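Ferric iron-binding protein HitA (Pseudomonas aeruginosa PAO1, PDB 6IWF) binds ferric iron as the solute-binding protein of a probable ABC-type uptake system, and is implicated in gallium internalization. Local coordinates at residues P79-L84 / F247-E252; D95-T100 / Q243-M248. All blocks are in the same frame, centred on the assembly; numbering follows the deposited sequence.

How the contacts relate
Both contacts lie on the same side of the chain's centre, their centres 6 Å apart, and both draw on helix 238-248: contact 2 uses its last turns, contact 1 mainly the turn that follows, and Phe247 and Met248 belong to both. Helix 79-82 and strand 97-108, the partners, succeed one another in the chain. The two contacts join at Ile97, whose CD1 is 3.5 Å from Leu249 CD1 and 3.3 Å from Thr81 O. Contact 1 is remote from the ferric iron site, which holds no metal in this chain. Contact 2 is nearer: the side chains of Ile99 and Met248 lie about 10 and 12 Å from those of the iron-binding residues Glu60 and His12, respectively.

Contact 1: residues P79-L84 / F247-E252; sequences PETLAL and FMLSEE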
loop_
_atom_site.group_PDB
_atom_site.type_symbol
_atom_site.label_atom_id
_atom_site.label_comp_id
_atom_site.label_asym_id
_atom_site.label_seq_id
_atom_site.Cartn_x
_atom_site.Cartn_y
_atom_site.Cartn_z
ATOM N N PRO A 79 -2.229 -6.497 -23.535
ATOM C CA PRO A 79 -2.363 -5.048 -23.756
ATOM C C PRO A 79 -3.732 -4.505 -23.400
ATOM O O PRO A 79 -3.828 -3.357 -22.943
ATOM C CB PRO A 79 -2.063 -4.895 -25.257
ATOM C CG PRO A 79 -2.213 -6.277 -25.836
ATOM C CD PRO A 79 -1.804 -7.210 -24.752
ATOM N N GLU A 80 -4.795 -5.294 -23.587
ATOM C CA GLU A 80 -6.119 -4.863 -23.148
ATOM C C GLU A 80 -6.138 -4.582 -21.649
ATOM O O GLU A 80 -6.786 -3.632 -21.194
ATOM C CB GLU A 80 -7.166 -5.921 -23.494
ATOM C CG GLU A 80 -7.362 -6.143 -24.981
ATOM C CD GLU A 80 -6.444 -7.220 -25.556
ATOM O OE1 GLU A 80 -6.743 -7.707 -26.670
ATOM O OE2 GLU A 80 -5.427 -7.578 -24.917
ATOM N N THR A 81 -5.431 -5.402 -20.866
ATOM C CA THR A 81 -5.343 -5.156 -19.427
ATOM C C THR A 81 -4.551 -3.889 -19.126
ATOM O O THR A 81 -4.975 -3.062 -18.304
ATOM C CB THR A 81 -4.710 -6.364 -18.736
ATOM O OG1 THR A 81 -5.502 -7.518 -19.022
ATOM C CG2 THR A 81 -4.665 -6.153 -17.221
ATOM N N LEU A 82 -3.394 -3.718 -19.779
ATOM C CA LEU A 82 -2.573 -2.535 -19.523
ATOM C C LEU A 82 -3.310 -1.253 -19.882
ATOM O O LEU A 82 -3.081 -0.206 -19.261
ATOM C CB LEU A 82 -1.264 -2.623 -20.300
ATOM C CG LEU A 82 -0.336 -3.734 -19.808
ATOM C CD1 LEU A 82 0.706 -4.052 -20.835
ATOM C CD2 LEU A 82 0.313 -3.345 -18.469
ATOM N N ALA A 83 -4.203 -1.315 -20.869
ATOM C CA ALA A 83 -4.937 -0.129 -21.281
ATOM C C ALA A 83 -5.945 0.333 -20.233
ATOM O O ALA A 83 -6.489 1.438 -20.362
ATOM C CB ALA A 83 -5.645 -0.401 -22.613
ATOM N N LEU A 84 -6.204 -0.469 -19.199
ATOM C CA LEU A 84 -7.195 -0.096 -18.201
ATOM C C LEU A 84 -6.670 0.897 -17.166
ATOM O O LEU A 84 -7.481 1.435 -16.404
ATOM C CB LEU A 84 -7.723 -1.350 -17.501
ATOM C CG LEU A 84 -8.492 -2.351 -18.386
ATOM C CD1 LEU A 84 -8.769 -3.627 -17.622
ATOM C CD2 LEU A 84 -9.798 -1.751 -18.912
ATOM N N PHE A 247 -9.981 -8.948 -14.616
ATOM C CA PHE A 247 -11.218 -8.775 -13.864
ATOM C C PHE A 247 -11.001 -7.900 -12.632
ATOM O O PHE A 247 -11.917 -7.181 -12.213
ATOM C CB PHE A 247 -11.795 -10.144 -13.493
ATOM C CG PHE A 247 -13.037 -10.076 -12.668
ATOM C CD1 PHE A 247 -14.265 -9.834 -13.263
ATOM C CD2 PHE A 247 -12.980 -10.254 -11.295
ATOM C CE1 PHE A 247 -15.411 -9.760 -12.499
ATOM C CE2 PHE A 247 -14.124 -10.188 -10.527
ATOM C CZ PHE A 247 -15.347 -9.946 -11.140
ATOM N N MET A 248 -9.791 -7.903 -12.070
ATOM C CA MET A 248 -9.521 -7.028 -10.933
ATOM C C MET A 248 -9.678 -5.563 -11.307
ATOM O O MET A 248 -9.944 -4.731 -10.433
ATOM C CB MET A 248 -8.111 -7.283 -10.393
ATOM C CG MET A 248 -7.880 -8.712 -9.937
ATOM S SD MET A 248 -6.180 -8.876 -9.334
ATOM C CE MET A 248 -6.360 -8.080 -7.732
ATOM N N LEU A 249 -9.495 -5.230 -12.584
ATOM C CA LEU A 249 -9.589 -3.867 -13.086
ATOM C C LEU A 249 -10.871 -3.629 -13.876
ATOM O O LEU A 249 -11.021 -2.565 -14.487
ATOM C CB LEU A 249 -8.382 -3.536 -13.954
ATOM C CG LEU A 249 -7.145 -3.312 -13.095
ATOM C CD1 LEU A 249 -5.907 -3.526 -13.937
ATOM C CD2 LEU A 249 -7.179 -1.909 -12.491
ATOM N N SER A 250 -11.777 -4.598 -13.898
ATOM C CA SER A 250 -13.116 -4.319 -14.404
ATOM C C SER A 250 -13.889 -3.459 -13.405
ATOM O O SER A 250 -13.531 -3.347 -12.230
ATOM C CB SER A 250 -13.878 -5.619 -14.672
ATOM O OG SER A 250 -14.195 -6.298 -13.469
ATOM N N GLU A 251 -14.972 -2.842 -13.886
ATOM C CA GLU A 251 -15.831 -2.085 -12.980
ATOM C C GLU A 251 -16.319 -2.954 -11.824
ATOM O O GLU A 251 -16.317 -2.522 -10.666
ATOM C CB GLU A 251 -17.014 -1.488 -13.746
ATOM C CG GLU A 251 -17.404 -0.098 -13.275
ATOM C CD GLU A 251 -18.860 0.230 -13.553
ATOM O OE1 GLU A 251 -19.572 0.626 -12.603
ATOM O OE2 GLU A 251 -19.292 0.095 -14.722
ATOM N N GLU A 252 -16.728 -4.190 -12.114
ATOM C CA GLU A 252 -17.221 -5.071 -11.064
ATOM C C GLU A 252 -16.110 -5.471 -10.095
ATOM O O GLU A 252 -16.329 -5.526 -8.880
ATOM C CB GLU A 252 -17.861 -6.308 -11.694
ATOM C CG GLU A 252 -18.342 -7.338 -10.702
ATOM C CD GLU A 252 -18.860 -8.600 -11.381
ATOM O OE1 GLU A 252 -18.952 -8.611 -12.628
ATOM O OE2 GLU A 252 -19.166 -9.575 -10.666
#
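Leu84 and Leu249 meet with similar torsions: in each, CG stands anti to the carbonyl carbon and beside the backbone N (chi1 -64° in Leu84, -75° in Leu249). In Leu84 the second torsion, 171°, then carries CD1 away from its own backbone, and this methyl makes the contact. It reaches the base of the opposite side chain, with Leu84 CD1 3.7 Å from Leu249 CB and 4.0 Å from Leu249 O. The two side chains meet at a slant, the end of Leu84 against the root of Leu249, and the branches of Leu249 turn away from Leu84 toward Thr81 and strand 97-108. Leu249 CD1 comes within 4.4 Å of Thr81 CG2, a looser approach. Beyond the two segments Leu249 also packs on Val85 and on Ile97 and Ile99 of strand 97-108.

In the type II periplasmic-binding-protein fold of HitA, this joins the short helix 79-82 to the turn between helices 238-248 and 251-258. That turn is fixed by Ser250, the N-cap residue of helix 251-258. Ser250 OG donates to Phe247 O over 2.7 Å, in the carbonyl plane and on a lone pair, while Ser250 N reaches the same oxygen at 3.1 Å. Two donors therefore grip this one carbonyl, and the hydroxyl also caps Gly253 N in the next helix. On the other side of the contact, the bond from Leu84 N to Thr81 O (3.0 Å) draws the chain round after Thr81. Both leucines are tied further by polar bonds of their backbones, Leu249 O to Arg267 NH1 and Leu84 to the backbone of Lys268.

Contact 2: residues D95-T100 / Q243-M248; sequences DWIGIT and QFVAFM
This is a buried, wholly apolar helix-on-strand contact, in which the last turns of helix 238-248 lie against the start of strand 97-108. No hydrogen bond crosses it. Ile97 and Ile99, two residues apart on the strand, face Val245 and Met248, three apart on the helix: Ile97 meets Val245 and Ile99 meets Met248. In the first pair, methyl meets methyl: Ile97 CG2 lies 3.7 Å from Val245 CG1, and the two side chains run past one another in opposite senses. The Val245 torsion (chi1 173°) sets CG1 anti to the residue's own N and presents it to Ile97.

The second pair is broader and somewhat looser, Ile99 crossing Met248 at about a right angle. Its CD1 rests 4.1 Å from Met248 CB. The methionine chain runs straight to SD and then bends (chi3 76°), placing Met248 CE 4.1 Å from Ile99 CG1, so that the isoleucine touches both ends of the thioether chain. Strand 97-108 is bonded here to strand 224-231 through Ile97 with Ala229 and Ile99 with Ser227; this antiparallel pair is consistent with the two crossover strands that link the lobes in related ferric-binding proteins. The helix is in turn packed on helix 13-27, where the rings of Phe244 and Phe23 meet edge-to-face. A polar link borders the apolar pairs: Gln254 NE2, from helix 251-258, binds both Ile99 O and Met248 O, joining strand and helix backbones through one amide.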
loop_
_atom_site.group_PDB
_atom_site.type_symbol
_atom_site.label_atom_id
_atom_site.label_comp_id
_atom_site.label_asym_id
_atom_site.label_seq_id
_atom_site.Cartn_x
_atom_site.Cartn_y
_atom_site.Cartn_z
ATOM N N ASP A 95 4.558 -6.081 -16.833
ATOM C CA ASP A 95 4.355 -7.387 -16.214
ATOM C C ASP A 95 3.835 -7.286 -14.789
ATOM O O ASP A 95 3.857 -8.275 -14.060
ATOM C CB ASP A 95 5.639 -8.226 -16.249
ATOM C CG ASP A 95 6.871 -7.435 -15.878
ATOM O OD1 ASP A 95 6.738 -6.272 -15.431
ATOM O OD2 ASP A 95 7.986 -7.987 -16.044
ATOM N N TRP A 96 3.395 -6.111 -14.364
ATOM C CA TRP A 96 2.522 -6.022 -13.205
ATOM C C TRP A 96 1.696 -4.765 -13.388
ATOM O O TRP A 96 2.030 -3.906 -14.205
ATOM C CB TRP A 96 3.303 -6.026 -11.880
ATOM C CG TRP A 96 4.240 -4.887 -11.680
ATOM C CD1 TRP A 96 5.578 -4.872 -11.945
ATOM C CD2 TRP A 96 3.921 -3.593 -11.144
ATOM N NE1 TRP A 96 6.111 -3.645 -11.620
ATOM C CE2 TRP A 96 5.117 -2.843 -11.125
ATOM C CE3 TRP A 96 2.738 -2.994 -10.697
ATOM C CZ2 TRP A 96 5.167 -1.513 -10.677
ATOM C CZ3 TRP A 96 2.788 -1.671 -10.244
ATOM C CH2 TRP A 96 3.996 -0.953 -10.235
ATOM N N ILE A 97 0.603 -4.665 -12.646
ATOM C CA ILE A 97 -0.338 -3.575 -12.869
ATOM C C ILE A 97 -0.916 -3.118 -11.540
ATOM O O ILE A 97 -1.218 -3.932 -10.664
ATOM C CB ILE A 97 -1.457 -3.982 -13.855
ATOM C CG1 ILE A 97 -2.206 -2.745 -14.336
ATOM C CG2 ILE A 97 -2.383 -5.043 -13.255
ATOM C CD1 ILE A 97 -2.944 -2.984 -15.665
ATOM N N GLY A 98 -1.054 -1.804 -11.394
ATOM C CA GLY A 98 -1.642 -1.259 -10.181
ATOM C C GLY A 98 -3.134 -1.531 -10.136
ATOM O O GLY A 98 -3.816 -1.538 -11.163
ATOM N N ILE A 99 -3.635 -1.786 -8.929
ATOM C CA ILE A 99 -5.036 -2.119 -8.697
ATOM C C ILE A 99 -5.743 -1.019 -7.922
ATOM O O ILE A 99 -6.826 -0.579 -8.307
ATOM C CB ILE A 99 -5.177 -3.476 -7.973
ATOM C CG1 ILE A 99 -4.455 -4.589 -8.742
ATOM C CG2 ILE A 99 -6.638 -3.815 -7.773
ATOM C CD1 ILE A 99 -4.916 -4.742 -10.186
ATOM N N THR A 100 -5.158 -0.588 -6.801
ATOM C CA THR A 100 -5.656 0.558 -6.050
ATOM C C THR A 100 -4.474 1.414 -5.631
ATOM O O THR A 100 -3.328 0.968 -5.643
ATOM C CB THR A 100 -6.433 0.170 -4.784
ATOM O OG1 THR A 100 -5.545 -0.463 -3.854
ATOM C CG2 THR A 100 -7.626 -0.758 -5.105
ATOM N N GLN A 243 -7.096 -13.530 -17.317
ATOM C CA GLN A 243 -8.494 -13.157 -17.125
ATOM C C GLN A 243 -8.732 -12.623 -15.719
ATOM O O GLN A 243 -9.491 -11.660 -15.527
ATOM C CB GLN A 243 -9.373 -14.378 -17.387
ATOM C CG GLN A 243 -10.845 -14.131 -17.387
ATOM C CD GLN A 243 -11.594 -15.370 -17.831
ATOM O OE1 GLN A 243 -11.016 -16.256 -18.461
ATOM N NE2 GLN A 243 -12.879 -15.446 -17.491
ATOM N N PHE A 244 -8.111 -13.254 -14.722
ATOM C CA PHE A 244 -8.298 -12.828 -13.342
ATOM C C PHE A 244 -7.781 -11.410 -13.117
ATOM O O PHE A 244 -8.468 -10.580 -12.510
ATOM C CB PHE A 244 -7.614 -13.808 -12.390
ATOM C CG PHE A 244 -7.858 -13.498 -10.954
ATOM C CD1 PHE A 244 -7.033 -12.607 -10.262
ATOM C CD2 PHE A 244 -8.942 -14.056 -10.290
ATOM C CE1 PHE A 244 -7.282 -12.298 -8.930
ATOM C CE2 PHE A 244 -9.191 -13.754 -8.959
ATOM C CZ PHE A 244 -8.356 -12.881 -8.278
ATOM N N VAL A 245 -6.561 -11.117 -13.579
ATOM C CA VAL A 245 -6.004 -9.783 -13.350
ATOM C C VAL A 245 -6.819 -8.737 -14.101
ATOM O O VAL A 245 -7.101 -7.655 -13.574
ATOM C CB VAL A 245 -4.512 -9.725 -13.730
ATOM C CG1 VAL A 245 -4.013 -8.296 -13.639
ATOM C CG2 VAL A 245 -3.706 -10.588 -12.777
ATOM N N ALA A 246 -7.264 -9.066 -15.316
ATOM C CA ALA A 246 -8.152 -8.163 -16.040
ATOM C C ALA A 246 -9.442 -7.914 -15.262
ATOM O O ALA A 246 -9.947 -6.783 -15.228
ATOM C CB ALA A 246 -8.445 -8.732 -17.430
ATOM N N PHE A 247 -9.981 -8.948 -14.616
ATOM C CA PHE A 247 -11.218 -8.775 -13.864
ATOM C C PHE A 247 -11.001 -7.900 -12.632
ATOM O O PHE A 247 -11.917 -7.181 -12.213
ATOM C CB PHE A 247 -11.795 -10.144 -13.493
ATOM C CG PHE A 247 -13.037 -10.076 -12.668
ATOM C CD1 PHE A 247 -14.265 -9.834 -13.263
ATOM C CD2 PHE A 247 -12.980 -10.254 -11.295
ATOM C CE1 PHE A 247 -15.411 -9.760 -12.499
ATOM C CE2 PHE A 247 -14.124 -10.188 -10.527
ATOM C CZ PHE A 247 -15.347 -9.946 -11.140
ATOM N N MET A 248 -9.791 -7.903 -12.070
ATOM C CA MET A 248 -9.521 -7.028 -10.933
ATOM C C MET A 248 -9.678 -5.563 -11.307
ATOM O O MET A 248 -9.944 -4.731 -10.433
ATOM C CB MET A 248 -8.111 -7.283 -10.393
ATOM C CG MET A 248 -7.880 -8.712 -9.937
ATOM S SD MET A 248 -6.180 -8.876 -9.334
ATOM C CE MET A 248 -6.360 -8.080 -7.732
#